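Local coordinates for protein peptide chain release factor RF2 (PDB 2IHR) that directs termination of translation at the stop codons UGA and UAA, its GGQ motif acting in peptide release at the ribosomal peptidyl-transferase centre, at residues K272-A275 / L276-K280; I169-G173 / E174-G178; V220-P224 / E225-I229; D343-W346 / A347-W351. All coordinates share one frame; numbering follows the deposited sequence.

Interaction 1. Residues K272-A275 / L276-K280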
# COMPACT_ATOMS: atom_id res chain seq x y z
N LYS A 272 23.89 -0.18 -4.30
CA LYS A 272 23.88 1.26 -4.52
C LYS A 272 22.68 1.58 -5.37
O LYS A 272 22.00 2.60 -5.19
CB LYS A 272 25.13 1.75 -5.27
CG LYS A 272 26.32 2.07 -4.41
CD LYS A 272 27.39 2.84 -5.19
CE LYS A 272 28.77 2.73 -4.54
NZ LYS A 272 29.68 3.67 -5.20
N GLU A 273 22.42 0.68 -6.30
CA GLU A 273 21.32 0.85 -7.22
C GLU A 273 19.99 0.93 -6.46
O GLU A 273 19.20 1.85 -6.68
CB GLU A 273 21.31 -0.30 -8.23
CG GLU A 273 20.09 -0.31 -9.13
CD GLU A 273 19.98 -1.57 -9.95
OE1 GLU A 273 20.42 -2.65 -9.46
OE2 GLU A 273 19.44 -1.48 -11.07
N LEU A 274 19.77 -0.02 -5.56
CA LEU A 274 18.54 -0.07 -4.77
C LEU A 274 18.44 1.17 -3.89
O LEU A 274 17.43 1.88 -3.93
CB LEU A 274 18.53 -1.34 -3.91
CG LEU A 274 17.24 -1.78 -3.21
CD1 LEU A 274 16.19 -2.25 -4.22
CD2 LEU A 274 17.57 -2.89 -2.26
N ALA A 275 19.48 1.42 -3.10
CA ALA A 275 19.54 2.56 -2.17
C ALA A 275 19.11 3.83 -2.84
O ALA A 275 18.48 4.70 -2.21
CB ALA A 275 20.96 2.75 -1.64
N LEU A 276 19.47 3.93 -4.11
CA LEU A 276 19.17 5.09 -4.94
C LEU A 276 17.77 5.06 -5.51
O LEU A 276 17.16 6.11 -5.75
CB LEU A 276 20.19 5.19 -6.09
CG LEU A 276 21.66 5.55 -5.82
CD1 LEU A 276 22.43 5.29 -7.08
CD2 LEU A 276 21.81 7.03 -5.39
N LYS A 277 17.26 3.85 -5.74
CA LYS A 277 15.93 3.64 -6.27
C LYS A 277 14.94 4.03 -5.17
O LYS A 277 13.92 4.69 -5.43
CB LYS A 277 15.75 2.18 -6.71
CG LYS A 277 15.14 2.08 -8.10
CD LYS A 277 14.87 0.64 -8.52
CE LYS A 277 16.16 -0.11 -8.69
NZ LYS A 277 15.97 -1.24 -9.63
N ILE A 278 15.24 3.62 -3.93
CA ILE A 278 14.42 3.99 -2.78
C ILE A 278 14.54 5.50 -2.57
O ILE A 278 13.53 6.21 -2.59
CB ILE A 278 14.84 3.29 -1.42
CG1 ILE A 278 14.20 1.90 -1.28
CG2 ILE A 278 14.28 4.09 -0.24
CD1 ILE A 278 14.76 0.82 -2.12
N LEU A 279 15.76 5.99 -2.38
CA LEU A 279 16.01 7.41 -2.16
C LEU A 279 15.24 8.30 -3.12
O LEU A 279 14.61 9.30 -2.72
CB LEU A 279 17.50 7.73 -2.28
CG LEU A 279 17.96 9.09 -1.73
CD1 LEU A 279 18.59 9.91 -2.85
CD2 LEU A 279 16.80 9.85 -1.07
N LYS A 280 15.30 7.95 -4.38
CA LYS A 280 14.63 8.75 -5.37
C LYS A 280 13.15 8.88 -5.01
O LYS A 280 12.58 9.99 -4.94
CB LYS A 280 14.82 8.14 -6.77
CG LYS A 280 16.06 8.66 -7.56
CD LYS A 280 16.41 7.72 -8.72
CE LYS A 280 17.12 8.42 -9.86
NZ LYS A 280 16.24 8.54 -11.07

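Interaction 2. Residues I169-G173 / E174-G178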
# COMPACT_ATOMS: atom_id res chain seq x y z
N ILE A 169 11.42 -2.52 3.99
CA ILE A 169 11.28 -3.49 2.93
C ILE A 169 10.64 -2.99 1.64
O ILE A 169 10.03 -1.92 1.59
CB ILE A 169 10.49 -4.70 3.42
CG1 ILE A 169 9.02 -4.32 3.66
CG2 ILE A 169 11.14 -5.22 4.69
CD1 ILE A 169 8.06 -5.55 3.93
N LEU A 170 10.82 -3.80 0.61
CA LEU A 170 10.33 -3.52 -0.72
C LEU A 170 9.48 -4.72 -1.05
O LEU A 170 9.99 -5.87 -1.10
CB LEU A 170 11.50 -3.40 -1.69
CG LEU A 170 11.21 -3.10 -3.16
CD1 LEU A 170 10.43 -1.86 -3.30
CD2 LEU A 170 12.52 -3.01 -3.87
N VAL A 171 8.19 -4.46 -1.25
CA VAL A 171 7.21 -5.49 -1.52
C VAL A 171 6.83 -5.35 -2.96
O VAL A 171 6.19 -4.37 -3.35
CB VAL A 171 5.96 -5.33 -0.57
CG1 VAL A 171 4.85 -6.36 -0.90
CG2 VAL A 171 6.42 -5.52 0.88
N LYS A 172 7.21 -6.36 -3.74
CA LYS A 172 6.97 -6.37 -5.18
C LYS A 172 5.82 -7.26 -5.63
O LYS A 172 5.81 -8.47 -5.40
CB LYS A 172 8.27 -6.77 -5.87
CG LYS A 172 9.51 -6.00 -5.41
CD LYS A 172 10.74 -6.65 -5.98
CE LYS A 172 11.89 -5.68 -6.06
NZ LYS A 172 12.95 -6.15 -7.04
N GLY A 173 4.84 -6.64 -6.28
CA GLY A 173 3.66 -7.34 -6.75
C GLY A 173 2.64 -6.29 -7.15
O GLY A 173 2.76 -5.12 -6.79
N GLU A 174 1.62 -6.71 -7.90
CA GLU A 174 0.59 -5.81 -8.38
C GLU A 174 -0.18 -5.18 -7.24
O GLU A 174 -0.70 -5.87 -6.36
CB GLU A 174 -0.35 -6.55 -9.35
CG GLU A 174 -1.85 -6.51 -9.05
CD GLU A 174 -2.25 -7.40 -7.89
OE1 GLU A 174 -1.73 -8.54 -7.81
OE2 GLU A 174 -3.09 -6.98 -7.07
N ASN A 175 -0.23 -3.85 -7.23
CA ASN A 175 -0.96 -3.14 -6.20
C ASN A 175 -0.42 -3.34 -4.81
O ASN A 175 -1.19 -3.33 -3.85
CB ASN A 175 -2.41 -3.56 -6.19
CG ASN A 175 -3.12 -3.18 -7.44
OD1 ASN A 175 -3.18 -1.99 -7.80
ND2 ASN A 175 -3.68 -4.17 -8.12
N ALA A 176 0.89 -3.55 -4.71
CA ALA A 176 1.51 -3.72 -3.41
C ALA A 176 1.26 -2.39 -2.66
O ALA A 176 0.65 -2.38 -1.60
CB ALA A 176 2.99 -3.98 -3.57
N TYR A 177 1.68 -1.27 -3.25
CA TYR A 177 1.45 0.02 -2.63
C TYR A 177 -0.00 0.25 -2.21
O TYR A 177 -0.31 0.49 -1.04
CB TYR A 177 1.83 1.13 -3.58
CG TYR A 177 1.60 2.46 -2.91
CD1 TYR A 177 2.24 2.75 -1.71
CD2 TYR A 177 0.64 3.36 -3.39
CE1 TYR A 177 1.93 3.90 -0.99
CE2 TYR A 177 0.33 4.52 -2.67
CZ TYR A 177 0.97 4.76 -1.47
OH TYR A 177 0.63 5.83 -0.69
N GLY A 178 -0.89 0.20 -3.19
CA GLY A 178 -2.31 0.39 -2.90
C GLY A 178 -2.85 -0.37 -1.69
O GLY A 178 -3.42 0.23 -0.77

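Interaction 3. Residues V220-P224 / E225-I229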
# COMPACT_ATOMS: atom_id res chain seq x y z
N VAL A 220 13.20 12.49 -10.29
CA VAL A 220 14.29 13.40 -10.60
C VAL A 220 15.55 12.63 -10.95
O VAL A 220 15.57 11.39 -10.95
CB VAL A 220 14.63 14.34 -9.41
CG1 VAL A 220 13.81 15.60 -9.49
CG2 VAL A 220 14.39 13.62 -8.09
N VAL A 221 16.60 13.38 -11.27
CA VAL A 221 17.89 12.81 -11.63
C VAL A 221 18.90 13.29 -10.60
O VAL A 221 18.84 14.43 -10.12
CB VAL A 221 18.33 13.24 -13.03
CG1 VAL A 221 19.15 12.15 -13.65
CG2 VAL A 221 17.09 13.57 -13.88
N LEU A 222 19.83 12.43 -10.25
CA LEU A 222 20.78 12.81 -9.22
C LEU A 222 22.19 13.22 -9.61
O LEU A 222 22.86 12.59 -10.46
CB LEU A 222 20.84 11.69 -8.16
CG LEU A 222 19.59 11.42 -7.30
CD1 LEU A 222 19.83 10.15 -6.47
CD2 LEU A 222 19.28 12.64 -6.41
N LYS A 223 22.62 14.29 -8.96
CA LYS A 223 23.95 14.85 -9.16
C LYS A 223 24.89 14.15 -8.17
O LYS A 223 24.73 14.30 -6.96
CB LYS A 223 23.92 16.35 -8.91
CG LYS A 223 22.95 17.13 -9.79
CD LYS A 223 23.13 18.63 -9.57
CE LYS A 223 22.41 19.44 -10.65
NZ LYS A 223 20.92 19.26 -10.64
N PRO A 224 25.89 13.39 -8.67
CA PRO A 224 26.86 12.66 -7.84
C PRO A 224 27.41 13.53 -6.74
O PRO A 224 27.76 13.04 -5.66
CB PRO A 224 27.95 12.26 -8.82
CG PRO A 224 27.22 12.16 -10.10
CD PRO A 224 26.28 13.35 -10.09
N GLU A 225 27.47 14.82 -7.04
CA GLU A 225 27.97 15.81 -6.10
C GLU A 225 26.88 16.24 -5.13
O GLU A 225 27.12 17.05 -4.23
CB GLU A 225 28.54 17.03 -6.86
CG GLU A 225 27.72 17.53 -8.05
CD GLU A 225 28.14 16.91 -9.38
OE1 GLU A 225 27.86 17.53 -10.42
OE2 GLU A 225 28.73 15.80 -9.40
N GLU A 226 25.69 15.68 -5.31
CA GLU A 226 24.58 15.99 -4.41
C GLU A 226 24.46 14.87 -3.37
O GLU A 226 23.66 14.97 -2.45
CB GLU A 226 23.28 16.11 -5.21
CG GLU A 226 23.19 17.38 -6.01
CD GLU A 226 22.97 18.60 -5.14
OE1 GLU A 226 23.64 18.70 -4.09
OE2 GLU A 226 22.13 19.44 -5.50
N LEU A 227 25.28 13.84 -3.53
CA LEU A 227 25.26 12.67 -2.65
C LEU A 227 26.57 12.45 -1.90
O LEU A 227 27.59 13.05 -2.23
CB LEU A 227 25.02 11.41 -3.49
CG LEU A 227 23.78 11.20 -4.37
CD1 LEU A 227 23.38 12.47 -5.03
CD2 LEU A 227 24.09 10.15 -5.43
N ARG A 228 26.54 11.59 -0.89
CA ARG A 228 27.75 11.19 -0.20
C ARG A 228 27.64 9.70 0.01
O ARG A 228 26.98 9.26 0.94
CB ARG A 228 27.97 11.81 1.18
CG ARG A 228 29.15 11.05 1.88
CD ARG A 228 29.80 11.71 3.11
NE ARG A 228 28.90 11.84 4.25
CZ ARG A 228 28.27 12.96 4.57
NH1 ARG A 228 28.45 14.06 3.84
NH2 ARG A 228 27.44 12.98 5.62
N ILE A 229 28.28 8.92 -0.84
CA ILE A 229 28.25 7.48 -0.72
C ILE A 229 29.23 7.00 0.39
O ILE A 229 30.33 7.54 0.52
CB ILE A 229 28.58 6.85 -2.10
CG1 ILE A 229 27.43 7.15 -3.08
CG2 ILE A 229 28.87 5.37 -1.98
CD1 ILE A 229 27.73 6.81 -4.55

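Interaction 4. Residues D343-W346 / A347-W351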
# COMPACT_ATOMS: atom_id res chain seq x y z
N ASP A 343 -9.24 -8.11 5.15
CA ASP A 343 -10.48 -7.45 5.57
C ASP A 343 -10.23 -6.12 6.26
O ASP A 343 -11.10 -5.24 6.25
CB ASP A 343 -11.32 -8.41 6.43
CG ASP A 343 -10.73 -8.69 7.83
OD1 ASP A 343 -9.49 -8.64 8.04
OD2 ASP A 343 -11.55 -9.00 8.74
N LEU A 344 -9.04 -5.98 6.83
CA LEU A 344 -8.66 -4.75 7.51
C LEU A 344 -8.26 -3.74 6.45
O LEU A 344 -8.48 -2.53 6.59
CB LEU A 344 -7.50 -5.02 8.48
CG LEU A 344 -7.92 -5.55 9.88
CD1 LEU A 344 -6.71 -6.12 10.58
CD2 LEU A 344 -8.60 -4.40 10.70
N ILE A 345 -7.69 -4.24 5.36
CA ILE A 345 -7.29 -3.38 4.27
C ILE A 345 -8.49 -2.82 3.50
O ILE A 345 -8.68 -1.59 3.47
CB ILE A 345 -6.37 -4.14 3.31
CG1 ILE A 345 -5.01 -4.40 4.00
CG2 ILE A 345 -6.19 -3.35 2.00
CD1 ILE A 345 -4.08 -5.29 3.12
N TRP A 346 -9.30 -3.68 2.88
CA TRP A 346 -10.48 -3.19 2.14
C TRP A 346 -11.19 -2.13 2.95
O TRP A 346 -11.60 -1.10 2.44
CB TRP A 346 -11.47 -4.30 1.86
CG TRP A 346 -10.98 -5.24 0.84
CD1 TRP A 346 -10.87 -6.62 0.96
CD2 TRP A 346 -10.37 -4.89 -0.40
NE1 TRP A 346 -10.20 -7.13 -0.13
CE2 TRP A 346 -9.88 -6.10 -0.98
CE3 TRP A 346 -10.17 -3.68 -1.08
CZ2 TRP A 346 -9.21 -6.13 -2.21
CZ3 TRP A 346 -9.49 -3.71 -2.32
CH2 TRP A 346 -9.02 -4.93 -2.86
N ALA A 347 -11.34 -2.38 4.23
CA ALA A 347 -12.04 -1.46 5.09
C ALA A 347 -11.32 -0.16 5.20
O ALA A 347 -11.95 0.86 5.35
CB ALA A 347 -12.24 -2.07 6.48
N GLY A 348 -10.00 -0.20 5.14
CA GLY A 348 -9.23 1.01 5.26
C GLY A 348 -9.33 1.80 3.98
O GLY A 348 -9.47 3.05 4.00
N LEU A 349 -9.24 1.06 2.87
CA LEU A 349 -9.35 1.65 1.55
C LEU A 349 -10.68 2.38 1.43
O LEU A 349 -10.74 3.50 0.93
CB LEU A 349 -9.23 0.58 0.46
CG LEU A 349 -7.81 0.01 0.30
CD1 LEU A 349 -7.78 -1.05 -0.80
CD2 LEU A 349 -6.84 1.10 -0.05
N GLU A 350 -11.75 1.75 1.90
CA GLU A 350 -13.03 2.44 1.84
C GLU A 350 -13.03 3.68 2.76
O GLU A 350 -13.54 4.73 2.43
CB GLU A 350 -14.17 1.49 2.22
CG GLU A 350 -14.22 0.21 1.38
CD GLU A 350 -15.23 -0.82 1.91
OE1 GLU A 350 -14.98 -2.05 1.79
OE2 GLU A 350 -16.28 -0.38 2.44
N TRP A 351 -12.45 3.58 3.93
CA TRP A 351 -12.45 4.73 4.80
C TRP A 351 -11.65 5.90 4.19
O TRP A 351 -11.95 7.09 4.43
CB TRP A 351 -11.88 4.33 6.14
CG TRP A 351 -11.73 5.44 7.09
CD1 TRP A 351 -12.65 5.85 8.02
CD2 TRP A 351 -10.56 6.21 7.30
NE1 TRP A 351 -12.09 6.85 8.82
CE2 TRP A 351 -10.82 7.09 8.39
CE3 TRP A 351 -9.31 6.26 6.67
CZ2 TRP A 351 -9.87 8.00 8.88
CZ3 TRP A 351 -8.35 7.18 7.15
CH2 TRP A 351 -8.64 8.04 8.25

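Interaction 1. Residues K272-A275 / L276-K280
Leu274 and Ile278, one helical turn apart, slant across each other on the buried face of helix 268-294, the CG of Leu274 lying 3.8 Å from the CD1 of Ile278. The leucine is set there by its first torsion (chi1 -168°), which carries CG away from the backbone N and close to the carbonyl carbon. On the solvent side the pair Glu273 and Lys277 run alongside, pointing the same way: the glutamate chain is extended, while the lysine bends at chi3. Their long salt bridge, Glu273 OE2 to Lys277 NZ at 3.8 Å, is probably a modest electrostatic attraction. Leu276 instead lays its branch beside the backbone, its CG 3.0 Å from Lys272 O; its CD2 methyl packs on Leu222, and the side chain also touches Val251. Replacing Leu276 with an alanine would probably open a gap against Leu222 and Val251 and leave both with less apolar cover. Beneath the side chains, Ile278 N reaches Leu274 O at 2.8 Å with an N-H...O angle of 166°, and Leu279 N bonds to Ala275 O. Ala275, small enough for the sheet to come close, touches Val251 and Cys262. Leu274, Ala275, Ile278 and Leu279 are buried while Glu273 and Lys277 lie toward solvent, the pattern of an amphipathic helix, here packed on the three-stranded antiparallel sheet of the GGQ domain, with Leu274 and Ile278 meeting Val154 of strand 150-158.

Interaction 2. Residues I169-G173 / E174-G178
Val171 holds CG1 opposite its backbone N (chi1 176°), and this turns the methyl toward Ala176, whose CB lies 4.0 Å from Val171 CG1. The same Ala176 CB sits 3.2 Å from Val171 O, so the alanine is tucked against the end of strand 164-172 with little room to spare; a small apolar residue suits the place, and Ala116 of the adjacent strand touches it too. Between these two residues the chain reverses in a type II beta turn from Gly173 to Ala176. Ala176 N donates to Gly173 O over 3.2 Å, arriving from well above the carbonyl plane with an N-H...O angle of 141°. Glu174 takes the extended first corner, and Asn175 the second, with positive phi (63°), a conformation asparagine accepts more readily than most residues. The Asn175 amide is not used to cap the helix; its ND2 bonds instead to Glu174 OE2 at 3.1 Å, in the amide plane and on the anti lone pair of the carboxylate. Because Glu174 is poorly ordered, that bond probably does little to fix the turn. Gly173 has a nearly fully extended backbone with positive phi, a region that residues with a side chain seldom enter. The whole is a strand-to-helix connection, joining strand 164-172 of the mixed sheet to helix 176-180 through a type II turn.

Interaction 3. Residues V220-P224 / E225-I229
Lys223 and Glu226 form the two ends of a type I beta turn that carries the loop after strand 201-213 into strand 227-232, an outer strand of the three-stranded antiparallel sheet in the GGQ domain. Pro224 occupies the first corner, where its ring already fixes phi near the value required (-46°). Glu225 takes the second corner. Its CG is squeezed between the backbone N and the carbonyl carbon (chi1 42°), and the chain then bends at chi2; the carboxylate is thereby folded back beside the proline ring, with Glu225 OE2 3.5 Å from Pro224 CD. This is van der Waals contact and leaves the charge on the exposed side of the turn, a natural place for a glutamate. Glu226 closes the turn by giving its N-H to Lys223 O, although the modelled 2.4 Å between Glu226 N and Lys223 O is too short to be taken literally. Its side chain runs alongside that of Lys223, both pointing the same way. The opposite charges stop short of a salt bridge, Lys223 NZ and Glu226 OE2 being 5.3 Å apart, close enough perhaps for a weak attraction. Leu227 follows, where the chain passes into the strand, and its N makes a weak bond of 3.4 Å to Pro224 O. Its apolar side chain, like that of Leu222, lies against helix 268-294, where Leu227 touches Leu276. Across the mouth of the turn, the CD1 methyl of Leu227 stands 4.1 Å from Leu222 CB.

Interaction 4. Residues D343-W346 / A347-W351
Trp346 and Leu349 supply the closest apolar contact along this part of helix 342-353: the CD1 methyl of Leu349 approaches the indole obliquely, 3.5 Å from Trp346 CZ3. Each of the two side chains has its CG beside its own backbone N, anti to the carbonyl carbon; in this setting they slant across one another, and CD1 comes to the six-membered part of the indole, at CE3 and CZ3. Ile345 adds a second apolar contact to the same methyl, its CG2 lying 4.0 Å from Leu349 CD1, and these two side chains run alongside, pointing the same way. One leucine methyl is thus gripped by an aromatic ring and a branched aliphatic chain.

The polar contacts belong mainly to the backbone. Leu349 N bonds to Ile345 O at 2.8 Å, and Glu350 N to Trp346 O at 2.9 Å, with N-H...O angles of 166° and 161°. Gly348 N is held less well, sharing weak bonds with Leu344 O and Ile345 O. Near the start of the helix, Asp343 turns its charge to a salt bridge with Arg330.

The first torsion of Glu350 sets CG beside the backbone N, 3.1 Å from Trp346 O, and the chain then runs out extended; the side chain also touches Tyr102 and Leu106 of helix 92-106. Were Glu350 cut back to an alanine, Tyr102 and Leu106 would probably lose part of their cover. Trp346 is also stacked on His103, so the chemistry suggests a helix held by ordinary main-chain bonds that meets helix 92-106 through this stack and the side chains of Trp346 and Glu350.

In the fold
From the N terminus the order is interaction 2, interaction 3, interaction 1, interaction 4; they follow in series, and none nests within or crosses another. Interactions 2 and 3 each close a tight turn, at the end of a strand of the mixed sheet and at the start of the antiparallel one, while interactions 1 and 4 are turns of helices 268-294 and 342-353. Leu170 of interaction 2 packs on Leu274 of interaction 1, tying the mixed sheet to the GGQ domain. Interaction 3 meets interaction 1 through Val220 with Lys280, Leu222 with Leu279 and Ile229 with Lys272. Gly178 touches Leu349, joining interactions 2 and 4, whereas interactions 3 and 4 have centres about 38 Å apart.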